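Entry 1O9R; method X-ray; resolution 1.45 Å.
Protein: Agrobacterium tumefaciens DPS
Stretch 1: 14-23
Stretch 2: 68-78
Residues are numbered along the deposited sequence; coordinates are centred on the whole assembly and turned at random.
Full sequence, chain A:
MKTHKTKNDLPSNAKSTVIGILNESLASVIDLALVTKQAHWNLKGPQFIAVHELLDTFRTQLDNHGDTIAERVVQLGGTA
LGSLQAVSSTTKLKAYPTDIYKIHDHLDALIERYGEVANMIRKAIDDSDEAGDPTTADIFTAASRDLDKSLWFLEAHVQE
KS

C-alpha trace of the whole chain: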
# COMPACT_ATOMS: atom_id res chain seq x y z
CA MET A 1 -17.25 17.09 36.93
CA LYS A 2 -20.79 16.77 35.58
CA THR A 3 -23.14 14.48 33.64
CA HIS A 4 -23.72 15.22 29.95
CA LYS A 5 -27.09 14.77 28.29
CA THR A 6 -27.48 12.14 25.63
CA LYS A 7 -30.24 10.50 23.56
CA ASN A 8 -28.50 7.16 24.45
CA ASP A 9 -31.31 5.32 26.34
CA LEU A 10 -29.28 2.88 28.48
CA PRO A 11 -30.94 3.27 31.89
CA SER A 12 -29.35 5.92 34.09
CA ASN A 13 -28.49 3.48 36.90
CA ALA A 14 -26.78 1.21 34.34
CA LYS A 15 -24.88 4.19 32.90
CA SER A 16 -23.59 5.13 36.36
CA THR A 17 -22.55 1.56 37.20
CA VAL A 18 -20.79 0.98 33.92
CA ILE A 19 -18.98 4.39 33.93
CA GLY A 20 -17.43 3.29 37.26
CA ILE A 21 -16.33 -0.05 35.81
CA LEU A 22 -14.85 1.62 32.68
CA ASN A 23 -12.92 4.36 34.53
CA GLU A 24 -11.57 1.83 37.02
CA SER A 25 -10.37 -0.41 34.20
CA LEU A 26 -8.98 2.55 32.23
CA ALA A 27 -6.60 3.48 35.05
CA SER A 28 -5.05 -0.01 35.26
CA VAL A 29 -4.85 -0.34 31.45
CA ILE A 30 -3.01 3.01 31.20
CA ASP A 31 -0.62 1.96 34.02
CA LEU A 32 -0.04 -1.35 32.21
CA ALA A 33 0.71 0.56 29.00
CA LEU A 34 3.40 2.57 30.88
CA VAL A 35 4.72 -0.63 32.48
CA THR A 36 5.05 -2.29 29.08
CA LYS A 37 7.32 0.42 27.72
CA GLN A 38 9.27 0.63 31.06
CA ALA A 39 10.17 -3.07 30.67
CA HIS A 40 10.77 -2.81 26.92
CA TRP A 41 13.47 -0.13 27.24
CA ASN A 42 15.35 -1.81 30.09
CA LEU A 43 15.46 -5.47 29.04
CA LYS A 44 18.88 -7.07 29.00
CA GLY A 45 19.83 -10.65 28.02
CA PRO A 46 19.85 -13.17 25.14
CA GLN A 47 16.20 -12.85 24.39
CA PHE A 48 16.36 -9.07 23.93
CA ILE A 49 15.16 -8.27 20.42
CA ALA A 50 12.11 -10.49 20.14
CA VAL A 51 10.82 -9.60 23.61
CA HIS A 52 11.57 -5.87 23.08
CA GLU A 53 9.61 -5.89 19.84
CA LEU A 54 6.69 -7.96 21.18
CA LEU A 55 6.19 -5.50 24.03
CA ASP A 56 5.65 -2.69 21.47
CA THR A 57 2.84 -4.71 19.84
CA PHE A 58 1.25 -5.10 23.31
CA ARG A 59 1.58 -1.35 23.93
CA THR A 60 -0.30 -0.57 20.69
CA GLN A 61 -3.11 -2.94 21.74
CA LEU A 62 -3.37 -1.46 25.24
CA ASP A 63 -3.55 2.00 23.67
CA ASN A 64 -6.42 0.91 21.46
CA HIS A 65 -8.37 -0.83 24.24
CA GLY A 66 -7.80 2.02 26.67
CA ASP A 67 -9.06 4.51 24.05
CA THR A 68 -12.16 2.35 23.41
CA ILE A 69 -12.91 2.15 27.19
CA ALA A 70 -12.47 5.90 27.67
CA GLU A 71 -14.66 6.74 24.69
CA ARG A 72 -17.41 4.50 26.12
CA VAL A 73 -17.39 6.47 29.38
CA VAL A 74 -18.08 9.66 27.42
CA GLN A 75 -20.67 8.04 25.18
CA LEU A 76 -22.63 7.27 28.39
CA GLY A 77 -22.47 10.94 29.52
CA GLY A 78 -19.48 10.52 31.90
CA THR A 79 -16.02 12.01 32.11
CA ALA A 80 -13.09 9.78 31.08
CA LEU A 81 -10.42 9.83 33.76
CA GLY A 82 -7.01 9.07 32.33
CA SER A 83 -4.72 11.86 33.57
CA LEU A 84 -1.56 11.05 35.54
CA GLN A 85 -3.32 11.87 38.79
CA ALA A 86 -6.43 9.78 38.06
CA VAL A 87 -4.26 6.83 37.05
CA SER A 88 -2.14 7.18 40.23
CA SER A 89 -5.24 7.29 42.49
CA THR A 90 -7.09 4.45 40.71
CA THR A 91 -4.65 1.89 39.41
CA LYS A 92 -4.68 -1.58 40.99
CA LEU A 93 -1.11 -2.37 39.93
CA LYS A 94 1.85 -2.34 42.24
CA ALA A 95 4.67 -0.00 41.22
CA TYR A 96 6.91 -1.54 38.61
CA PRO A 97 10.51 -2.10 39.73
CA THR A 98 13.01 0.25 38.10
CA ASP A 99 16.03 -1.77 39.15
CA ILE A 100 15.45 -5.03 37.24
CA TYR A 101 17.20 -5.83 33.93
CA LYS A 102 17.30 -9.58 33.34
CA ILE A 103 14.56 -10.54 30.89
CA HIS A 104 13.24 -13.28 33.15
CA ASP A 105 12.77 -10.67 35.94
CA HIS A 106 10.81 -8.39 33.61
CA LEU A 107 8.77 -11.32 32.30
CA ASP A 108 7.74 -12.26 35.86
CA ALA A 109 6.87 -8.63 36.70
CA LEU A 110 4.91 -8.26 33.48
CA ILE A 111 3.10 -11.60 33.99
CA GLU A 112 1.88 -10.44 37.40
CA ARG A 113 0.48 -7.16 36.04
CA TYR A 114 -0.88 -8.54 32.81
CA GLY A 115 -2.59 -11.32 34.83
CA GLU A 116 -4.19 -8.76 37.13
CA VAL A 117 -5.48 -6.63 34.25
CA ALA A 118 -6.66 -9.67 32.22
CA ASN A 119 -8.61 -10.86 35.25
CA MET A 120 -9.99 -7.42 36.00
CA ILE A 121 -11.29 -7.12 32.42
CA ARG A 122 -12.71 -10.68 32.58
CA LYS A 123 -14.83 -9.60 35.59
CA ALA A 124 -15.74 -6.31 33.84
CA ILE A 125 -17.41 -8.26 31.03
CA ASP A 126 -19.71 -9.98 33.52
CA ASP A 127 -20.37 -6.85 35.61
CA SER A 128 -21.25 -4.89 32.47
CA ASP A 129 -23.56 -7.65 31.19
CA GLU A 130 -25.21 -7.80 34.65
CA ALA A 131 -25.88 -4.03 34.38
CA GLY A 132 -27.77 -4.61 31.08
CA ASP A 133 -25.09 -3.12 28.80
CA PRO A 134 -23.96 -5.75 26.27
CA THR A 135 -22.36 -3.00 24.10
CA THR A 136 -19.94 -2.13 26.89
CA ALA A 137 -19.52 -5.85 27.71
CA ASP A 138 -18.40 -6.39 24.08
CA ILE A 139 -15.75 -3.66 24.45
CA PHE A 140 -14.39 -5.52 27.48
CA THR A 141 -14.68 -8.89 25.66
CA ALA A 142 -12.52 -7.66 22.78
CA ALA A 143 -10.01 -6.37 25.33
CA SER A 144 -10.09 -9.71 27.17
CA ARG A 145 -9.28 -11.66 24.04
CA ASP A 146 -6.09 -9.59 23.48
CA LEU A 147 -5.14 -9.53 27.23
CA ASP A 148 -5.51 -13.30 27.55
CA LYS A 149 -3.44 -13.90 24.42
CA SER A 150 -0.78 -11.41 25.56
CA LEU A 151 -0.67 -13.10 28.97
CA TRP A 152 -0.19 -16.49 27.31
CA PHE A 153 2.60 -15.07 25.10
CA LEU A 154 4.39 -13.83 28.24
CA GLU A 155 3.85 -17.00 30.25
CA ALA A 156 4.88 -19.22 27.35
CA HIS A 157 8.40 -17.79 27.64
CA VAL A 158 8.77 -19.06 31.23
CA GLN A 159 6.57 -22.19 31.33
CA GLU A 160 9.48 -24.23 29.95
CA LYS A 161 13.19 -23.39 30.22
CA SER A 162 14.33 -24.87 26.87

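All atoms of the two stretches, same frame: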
# COMPACT_ATOMS: atom_id res chain seq x y z
N ALA A 14 -27.77 2.02 35.07
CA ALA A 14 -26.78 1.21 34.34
C ALA A 14 -25.64 2.10 33.81
O ALA A 14 -24.48 1.67 33.96
CB ALA A 14 -27.42 0.49 33.15
N LYS A 15 -25.96 3.28 33.32
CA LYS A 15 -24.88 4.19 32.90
C LYS A 15 -23.94 4.47 34.07
O LYS A 15 -22.70 4.43 33.92
CB LYS A 15 -25.42 5.50 32.36
CG LYS A 15 -26.16 5.45 31.02
CD LYS A 15 -26.56 6.88 30.67
CE LYS A 15 -27.10 6.98 29.24
NZ LYS A 15 -28.58 7.00 29.23
N SER A 16 -24.50 4.81 35.24
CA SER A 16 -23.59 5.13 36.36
C SER A 16 -22.73 3.94 36.74
O SER A 16 -21.49 4.06 36.99
CB SER A 16 -24.52 5.53 37.54
OG SER A 16 -23.75 5.91 38.68
N THR A 17 -23.32 2.75 36.84
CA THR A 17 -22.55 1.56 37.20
C THR A 17 -21.40 1.32 36.20
O THR A 17 -20.25 1.03 36.55
CB THR A 17 -23.41 0.30 37.23
OG1 THR A 17 -24.43 0.52 38.29
CG2 THR A 17 -22.73 -1.02 37.50
N VAL A 18 -21.81 1.38 34.93
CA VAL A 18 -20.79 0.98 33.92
C VAL A 18 -19.74 2.07 33.81
O VAL A 18 -18.55 1.74 33.55
CB VAL A 18 -21.43 0.64 32.60
CG1 VAL A 18 -20.43 0.46 31.49
CG2 VAL A 18 -22.27 -0.65 32.77
N ILE A 19 -20.04 3.37 33.91
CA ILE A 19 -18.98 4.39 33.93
C ILE A 19 -17.96 4.06 35.00
O ILE A 19 -16.75 4.18 34.78
CB ILE A 19 -19.64 5.79 34.13
CG1 ILE A 19 -20.33 6.17 32.79
CG2 ILE A 19 -18.59 6.81 34.57
CD1 ILE A 19 -21.23 7.39 33.02
N GLY A 20 -18.40 3.64 36.22
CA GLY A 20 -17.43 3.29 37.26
C GLY A 20 -16.51 2.14 36.89
O GLY A 20 -15.31 2.18 37.11
N ILE A 21 -17.11 1.10 36.26
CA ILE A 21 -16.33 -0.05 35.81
C ILE A 21 -15.31 0.39 34.74
O ILE A 21 -14.16 -0.06 34.79
CB ILE A 21 -17.28 -1.12 35.24
CG1 ILE A 21 -18.21 -1.67 36.36
CG2 ILE A 21 -16.51 -2.28 34.63
CD1 ILE A 21 -19.35 -2.46 35.70
N LEU A 22 -15.74 1.17 33.78
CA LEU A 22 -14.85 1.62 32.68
C LEU A 22 -13.74 2.50 33.25
O LEU A 22 -12.60 2.22 32.89
CB LEU A 22 -15.69 2.45 31.72
CG LEU A 22 -16.68 1.65 30.84
CD1 LEU A 22 -17.78 2.52 30.27
CD2 LEU A 22 -15.88 1.00 29.69
N ASN A 23 -14.05 3.53 34.08
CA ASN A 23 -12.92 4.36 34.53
C ASN A 23 -11.99 3.56 35.41
O ASN A 23 -10.78 3.87 35.43
CB ASN A 23 -13.47 5.59 35.26
CG ASN A 23 -13.67 6.77 34.34
OD1 ASN A 23 -12.93 6.93 33.34
ND2 ASN A 23 -14.62 7.66 34.59
N THR A 68 -10.77 2.80 23.59
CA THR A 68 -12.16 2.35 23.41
C THR A 68 -12.91 2.47 24.75
O THR A 68 -14.11 2.78 24.75
CB THR A 68 -12.19 0.94 22.87
OG1 THR A 68 -11.47 0.99 21.60
CG2 THR A 68 -13.57 0.40 22.52
N ILE A 69 -12.26 2.06 25.85
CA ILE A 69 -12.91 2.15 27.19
C ILE A 69 -13.17 3.58 27.53
O ILE A 69 -14.32 3.88 27.99
CB ILE A 69 -11.94 1.44 28.18
CG1 ILE A 69 -12.02 -0.07 27.99
CG2 ILE A 69 -12.25 1.81 29.63
CD1 ILE A 69 -10.87 -0.86 28.68
N ALA A 70 -12.23 4.51 27.34
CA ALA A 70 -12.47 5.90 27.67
C ALA A 70 -13.60 6.48 26.85
O ALA A 70 -14.40 7.28 27.35
CB ALA A 70 -11.16 6.67 27.43
N GLU A 71 -13.58 6.19 25.53
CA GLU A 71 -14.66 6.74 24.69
C GLU A 71 -16.02 6.22 25.16
O GLU A 71 -16.98 7.01 25.04
CB GLU A 71 -14.44 6.32 23.22
CG GLU A 71 -13.17 6.87 22.56
CD GLU A 71 -13.07 6.31 21.12
OE1 GLU A 71 -13.75 5.37 20.70
OE2 GLU A 71 -12.08 6.73 20.49
N ARG A 72 -16.09 4.99 25.64
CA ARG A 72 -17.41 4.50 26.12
C ARG A 72 -17.85 5.27 27.33
O ARG A 72 -19.09 5.48 27.38
CB ARG A 72 -17.26 2.99 26.41
CG ARG A 72 -18.60 2.31 26.71
CD ARG A 72 -19.60 2.51 25.52
NE ARG A 72 -20.79 1.71 25.87
CZ ARG A 72 -21.93 1.89 25.18
NH1 ARG A 72 -22.02 2.73 24.17
NH2 ARG A 72 -23.01 1.13 25.50
N VAL A 73 -16.95 5.64 28.25
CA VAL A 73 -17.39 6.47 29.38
C VAL A 73 -18.09 7.68 28.84
O VAL A 73 -19.17 8.13 29.35
CB VAL A 73 -16.14 6.89 30.17
CG1 VAL A 73 -16.54 8.00 31.17
CG2 VAL A 73 -15.49 5.71 30.85
N VAL A 74 -17.50 8.40 27.88
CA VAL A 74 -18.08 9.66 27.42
C VAL A 74 -19.36 9.46 26.64
O VAL A 74 -20.27 10.29 26.72
CB VAL A 74 -17.02 10.46 26.61
CG1 VAL A 74 -15.82 10.73 27.59
CG2 VAL A 74 -16.34 9.87 25.44
N GLN A 75 -19.44 8.37 25.88
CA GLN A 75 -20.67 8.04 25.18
C GLN A 75 -21.83 7.94 26.18
O GLN A 75 -22.95 8.27 25.78
CB GLN A 75 -20.54 6.69 24.45
CG GLN A 75 -19.65 6.82 23.20
CD GLN A 75 -19.16 5.47 22.76
OE1 GLN A 75 -19.83 4.46 22.86
NE2 GLN A 75 -17.89 5.40 22.33
N LEU A 76 -21.58 7.44 27.36
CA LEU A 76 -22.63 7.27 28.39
C LEU A 76 -22.83 8.56 29.15
O LEU A 76 -23.60 8.45 30.15
CB LEU A 76 -22.32 6.05 29.21
CG LEU A 76 -22.26 4.72 28.44
CD1 LEU A 76 -21.91 3.60 29.41
CD2 LEU A 76 -23.57 4.45 27.70
N GLY A 77 -22.21 9.67 28.82
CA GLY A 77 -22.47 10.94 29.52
C GLY A 77 -21.46 11.17 30.63
O GLY A 77 -21.67 12.14 31.39
N GLY A 78 -20.48 10.33 30.84
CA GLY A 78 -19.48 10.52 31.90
C GLY A 78 -18.28 11.32 31.41
O GLY A 78 -18.18 11.81 30.29

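The two stretches pack as nearly antiparallel helices: the N-to-C directions of 14-23 and 68-75 differ by 155°, and the axes approach to 9.0 Å. The register follows from the CA pairs, with K15 CA 5.9 Å from L76 CA, I19 CA 5.2 Å from V73 CA, and L22 CA 5.8 Å from I69 CA. Together the stretches bury 484 Å² against each other. No hydrogen bond crosses the interface, so the contact rests on the packing of side chains against one another and against backbone.

Apolar contacts between side chains make up most of the evidence. L22 gives the largest covered area, 99 Å², and its CA-to-CB bond points toward the other helix. Its CB lies 3.4 Å from V73 CG2, its CD2 lies 3.7 Å from I69 CG2, and its CD1 reaches to 4.4 Å from L76 CD1. With chi1 m and chi2 t, the leucine thus touches residues spread over two turns of its partner. L76, with 97 Å² covered, also points toward its partner; its CD1 is 4.0 Å from V18 CG1, and its CB is 4.1 Å from I19 CG1. To one side of the leucines, I19 CG2 meets V73 CG1 at 4.1 Å. The CA-to-CB bonds of I19 and V73 both point sideways, and the two methyls meet beside the close approach of their CA atoms; the end of I19 comes nearer to the other stretch.

A second class involves polar groups or the aliphatic parts of polar residues. L22 O is 3.3 Å from I69 CG2, which places the isoleucine methyl against the opposing backbone. R72 contributes its aliphatic portion, with CG 3.7 Å from L22 CD1, while its NH1 donates to Q75 OE1 within its own helix at 3.1 Å and an N-H...acceptor angle of 165°. K15 behaves similarly: its CD packs 3.4 Å from L76 O, while NZ is hydrogen-bonded elsewhere in the structure. At the other end of stretch 1, N23 OD1 approaches V73 CG2 to 3.8 Å, a contact between a polar atom and a methyl.

The third component is the turn that ends the second helix. L76 is the first residue to leave helical phi/psi, at -84/6, and G77 follows at 95/3. At those angles a CB would be jammed against the preceding carbonyl O, which by itself accounts for glycine. The turn is fastened by backbone hydrogen bonds from G77 N to V74 O at 2.9 Å and from G78 N to V73 O at 3.0 Å. It also receives the end of I19, whose CD1 lies 3.9 Å from L76 O and 3.7 Å from G78 N. An ideal CB on G78 would stand 2.9 Å from I19 CD1, a clash, so the bare backbone leaves the space that this methyl group needs.

The faces turned from the interface complete the pattern. S16 is exposed and points away; G20 is also exposed, and a CB there would point away. A70 and V74 also point away, yet both are buried.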